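Local structure of putative DNA-binding protein (Streptomyces coelicolor, 2EWT) at the interface of chains A and B. The protein binds DNA through a helix-turn-helix domain and acts as a central regulator of aerial mycelium formation in Streptomyces coelicolor. Numbering follows the deposited sequence. Chains: chain A/B, putative DNA-binding protein.

The interface of chains A and B. Residues chain A 1, 9, 50-52, 55; chain B 1, 50-52, 55.
A:Val52 and B:Val52, each the first residue of helix 52-62, face one another across a two-fold axis and illustrate how symmetry lets one apolar residue work twice: each sits at the centre of this part of the contact, with Met1, Thr51 and Leu55 of both chains packed around the pair. Each valine hides more surface in this patch than any of its neighbours. CG1 of A:Val52, anti to the backbone N (chi1 171°), points at the leucine of the other chain, and the two side chains meet at about a right angle, with CG1 of A:Val52 3.7 Å from CD2 of B:Leu55. The second methyl takes a different route: CG2 of A:Val52 lies 3.5 Å from the carbonyl O of B:Val50, beside the partner's helix start.

The methionine at the chain start covers the valine from another side. Its chain runs extended through chi2 (-173°) and then bends at chi3 (-92°); the sulphur SD of A:Met1 comes to 3.8 Å from CB of B:Val52. Further back, the side chains of A:Met1 and B:Thr51 slide past each other in opposite directions, with CG of A:Met1 3.6 Å from CB of B:Thr51. The arrangement repeats with the chains exchanged.

Against this close apolar packing stands a looser, polar side. Within this part of the interface no direct polar bond joins the two chains; two waters bridge the two helix starts. Backbone groups rather than side chains hold them, tying the helix-start N-H of one chain to the loop carbonyl of the other. Whether the same pairing forms in solution or on DNA cannot be judged from the crystal alone. Water 1 accepts from the backbone N of B:Val52 at 3.0 Å and lies 2.8 Å from the carbonyl O of A:Val50, while water 2 serves the symmetry-related pair, and the two water oxygens are themselves 3.0 Å apart.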
ATOM      1  N   MET A   1     -10.316  -0.940  -3.278  1.00 18.25           N
ATOM      2  CA  MET A   1      -9.820   0.283  -3.978  1.00 18.58           C
ATOM      3  C   MET A   1     -10.679   0.603  -5.193  1.00 18.25           C
ATOM      4  O   MET A   1     -11.285  -0.290  -5.783  1.00 19.55           O
ATOM      5  CB  MET A   1      -8.370   0.086  -4.425  1.00 17.74           C
ATOM      6  CG  MET A   1      -7.404  -0.185  -3.287  1.00 18.80           C
ATOM      7  SD  MET A   1      -5.691  -0.211  -3.833  1.00 17.75           S
ATOM      8  CE  MET A   1      -5.465  -1.967  -4.193  1.00 20.67           C
ATOM      9  N   LEU A   9      -2.567   1.603 -10.529  1.00  8.55           N
ATOM     10  CA  LEU A   9      -1.537   0.930  -9.743  1.00  8.99           C
ATOM     11  C   LEU A   9      -0.999  -0.232 -10.576  1.00  9.19           C
ATOM     12  O   LEU A   9       0.211  -0.461 -10.643  1.00  9.39           O
ATOM     13  CB  LEU A   9      -2.128   0.407  -8.427  1.00 11.26           C
ATOM     14  CG  LEU A   9      -1.241  -0.487  -7.552  1.00  9.76           C
ATOM     15  CD1 LEU A   9      -0.008   0.287  -7.088  1.00 12.98           C
ATOM     16  CD2 LEU A   9      -2.042  -0.984  -6.357  1.00 12.78           C
ATOM     17  N   VAL A  50      -4.229  -5.816  -4.737  1.00 10.04           N
ATOM     18  CA  VAL A  50      -2.826  -5.792  -4.344  1.00  8.46           C
ATOM     19  C   VAL A  50      -2.794  -5.182  -2.940  1.00  8.30           C
ATOM     20  O   VAL A  50      -3.124  -4.012  -2.775  1.00  7.83           O
ATOM     21  CB  VAL A  50      -1.988  -4.890  -5.287  1.00  9.38           C
ATOM     22  CG1 VAL A  50      -0.566  -4.758  -4.757  1.00 11.81           C
ATOM     23  CG2 VAL A  50      -1.972  -5.469  -6.690  1.00  9.51           C
ATOM     24  N   THR A  51      -2.419  -5.972  -1.937  1.00  8.93           N
ATOM     25  CA  THR A  51      -2.357  -5.472  -0.562  1.00  9.88           C
ATOM     26  C   THR A  51      -1.116  -4.612  -0.369  1.00  8.75           C
ATOM     27  O   THR A  51      -0.195  -4.649  -1.180  1.00  7.61           O
ATOM     28  CB  THR A  51      -2.280  -6.619   0.468  1.00 11.19           C
ATOM     29  OG1 THR A  51      -1.028  -7.304   0.327  1.00 10.27           O
ATOM     30  CG2 THR A  51      -3.420  -7.602   0.263  1.00 11.74           C
ATOM     31  N   VAL A  52      -1.091  -3.832   0.706  1.00  6.89           N
ATOM     32  CA  VAL A  52       0.077  -3.002   0.972  1.00  7.03           C
ATOM     33  C   VAL A  52       1.303  -3.909   1.120  1.00  7.27           C
ATOM     34  O   VAL A  52       2.362  -3.640   0.555  1.00  8.54           O
ATOM     35  CB  VAL A  52      -0.093  -2.182   2.268  1.00  8.10           C
ATOM     36  CG1 VAL A  52       1.219  -1.498   2.623  1.00  7.85           C
ATOM     37  CG2 VAL A  52      -1.189  -1.134   2.081  1.00  8.69           C
ATOM     38  N   LEU A  55       2.394  -5.094  -2.232  1.00  9.11           N
ATOM     39  CA  LEU A  55       2.996  -4.006  -3.001  1.00 10.16           C
ATOM     40  C   LEU A  55       4.431  -3.759  -2.543  1.00  8.93           C
ATOM     41  O   LEU A  55       5.329  -3.555  -3.363  1.00 10.27           O
ATOM     42  CB  LEU A  55       2.184  -2.717  -2.857  1.00  8.72           C
ATOM     43  CG  LEU A  55       2.675  -1.559  -3.739  1.00 10.04           C
ATOM     44  CD1 LEU A  55       2.614  -1.979  -5.201  1.00  9.08           C
ATOM     45  CD2 LEU A  55       1.826  -0.320  -3.504  1.00 11.20           C
TER
ATOM     46  N   MET B   1      -3.509  -9.255   4.481  1.00 18.25           N
ATOM     47  CA  MET B   1      -2.124  -9.092   5.018  1.00 18.58           C
ATOM     48  C   MET B   1      -1.932  -9.903   6.291  1.00 18.25           C
ATOM     49  O   MET B   1      -2.890 -10.163   7.017  1.00 19.55           O
ATOM     50  CB  MET B   1      -1.842  -7.617   5.313  1.00 17.74           C
ATOM     51  CG  MET B   1      -1.948  -6.712   4.101  1.00 18.80           C
ATOM     52  SD  MET B   1      -1.416  -5.031   4.452  1.00 17.75           S
ATOM     53  CE  MET B   1      -2.980  -4.261   4.928  1.00 20.67           C
ATOM     54  N   VAL B  50      -6.221  -1.890   5.647  1.00 10.04           N
ATOM     55  CA  VAL B  50      -5.836  -0.596   5.097  1.00  8.46           C
ATOM     56  C   VAL B  50      -5.404  -0.864   3.654  1.00  8.30           C
ATOM     57  O   VAL B  50      -4.406  -1.542   3.430  1.00  7.83           O
ATOM     58  CB  VAL B  50      -4.630   0.009   5.863  1.00  9.38           C
ATOM     59  CG1 VAL B  50      -4.153   1.278   5.168  1.00 11.81           C
ATOM     60  CG2 VAL B  50      -5.019   0.313   7.298  1.00  9.51           C
ATOM     61  N   THR B  51      -6.160  -0.355   2.683  1.00  8.93           N
ATOM     62  CA  THR B  51      -5.820  -0.559   1.273  1.00  9.88           C
ATOM     63  C   THR B  51      -4.666   0.348   0.872  1.00  8.75           C
ATOM     64  O   THR B  51      -4.344   1.302   1.574  1.00  7.61           O
ATOM     65  CB  THR B  51      -7.004  -0.227   0.340  1.00 11.19           C
ATOM     66  OG1 THR B  51      -7.278   1.179   0.396  1.00 10.27           O
ATOM     67  CG2 THR B  51      -8.245  -1.001   0.752  1.00 11.74           C
ATOM     68  N   VAL B  52      -4.038   0.050  -0.260  1.00  6.89           N
ATOM     69  CA  VAL B  52      -2.941   0.890  -0.722  1.00  7.03           C
ATOM     70  C   VAL B  52      -3.465   2.314  -0.932  1.00  7.27           C
ATOM     71  O   VAL B  52      -2.840   3.288  -0.513  1.00  8.54           O
ATOM     72  CB  VAL B  52      -2.355   0.376  -2.055  1.00  8.10           C
ATOM     73  CG1 VAL B  52      -1.366   1.390  -2.610  1.00  7.85           C
ATOM     74  CG2 VAL B  52      -1.656  -0.964  -1.834  1.00  8.69           C
ATOM     75  N   LEU B  55      -3.900   3.983   2.363  1.00  9.11           N
ATOM     76  CA  LEU B  55      -2.605   4.294   2.967  1.00 10.16           C
ATOM     77  C   LEU B  55      -2.007   5.546   2.332  1.00  8.93           C
ATOM     78  O   LEU B  55      -1.462   6.407   3.026  1.00 10.27           O
ATOM     79  CB  LEU B  55      -1.631   3.124   2.809  1.00  8.72           C
ATOM     80  CG  LEU B  55      -0.290   3.318   3.531  1.00 10.04           C
ATOM     81  CD1 LEU B  55      -0.542   3.507   5.021  1.00  9.08           C
ATOM     82  CD2 LEU B  55       0.617   2.122   3.291  1.00 11.20           C
TER
HETATM   83  O   HOH W   1      -4.831  -2.773  -0.977  1.00 10.67           O
HETATM   84  O   HOH W   2      -3.924  -3.683   1.738  1.00 10.67           O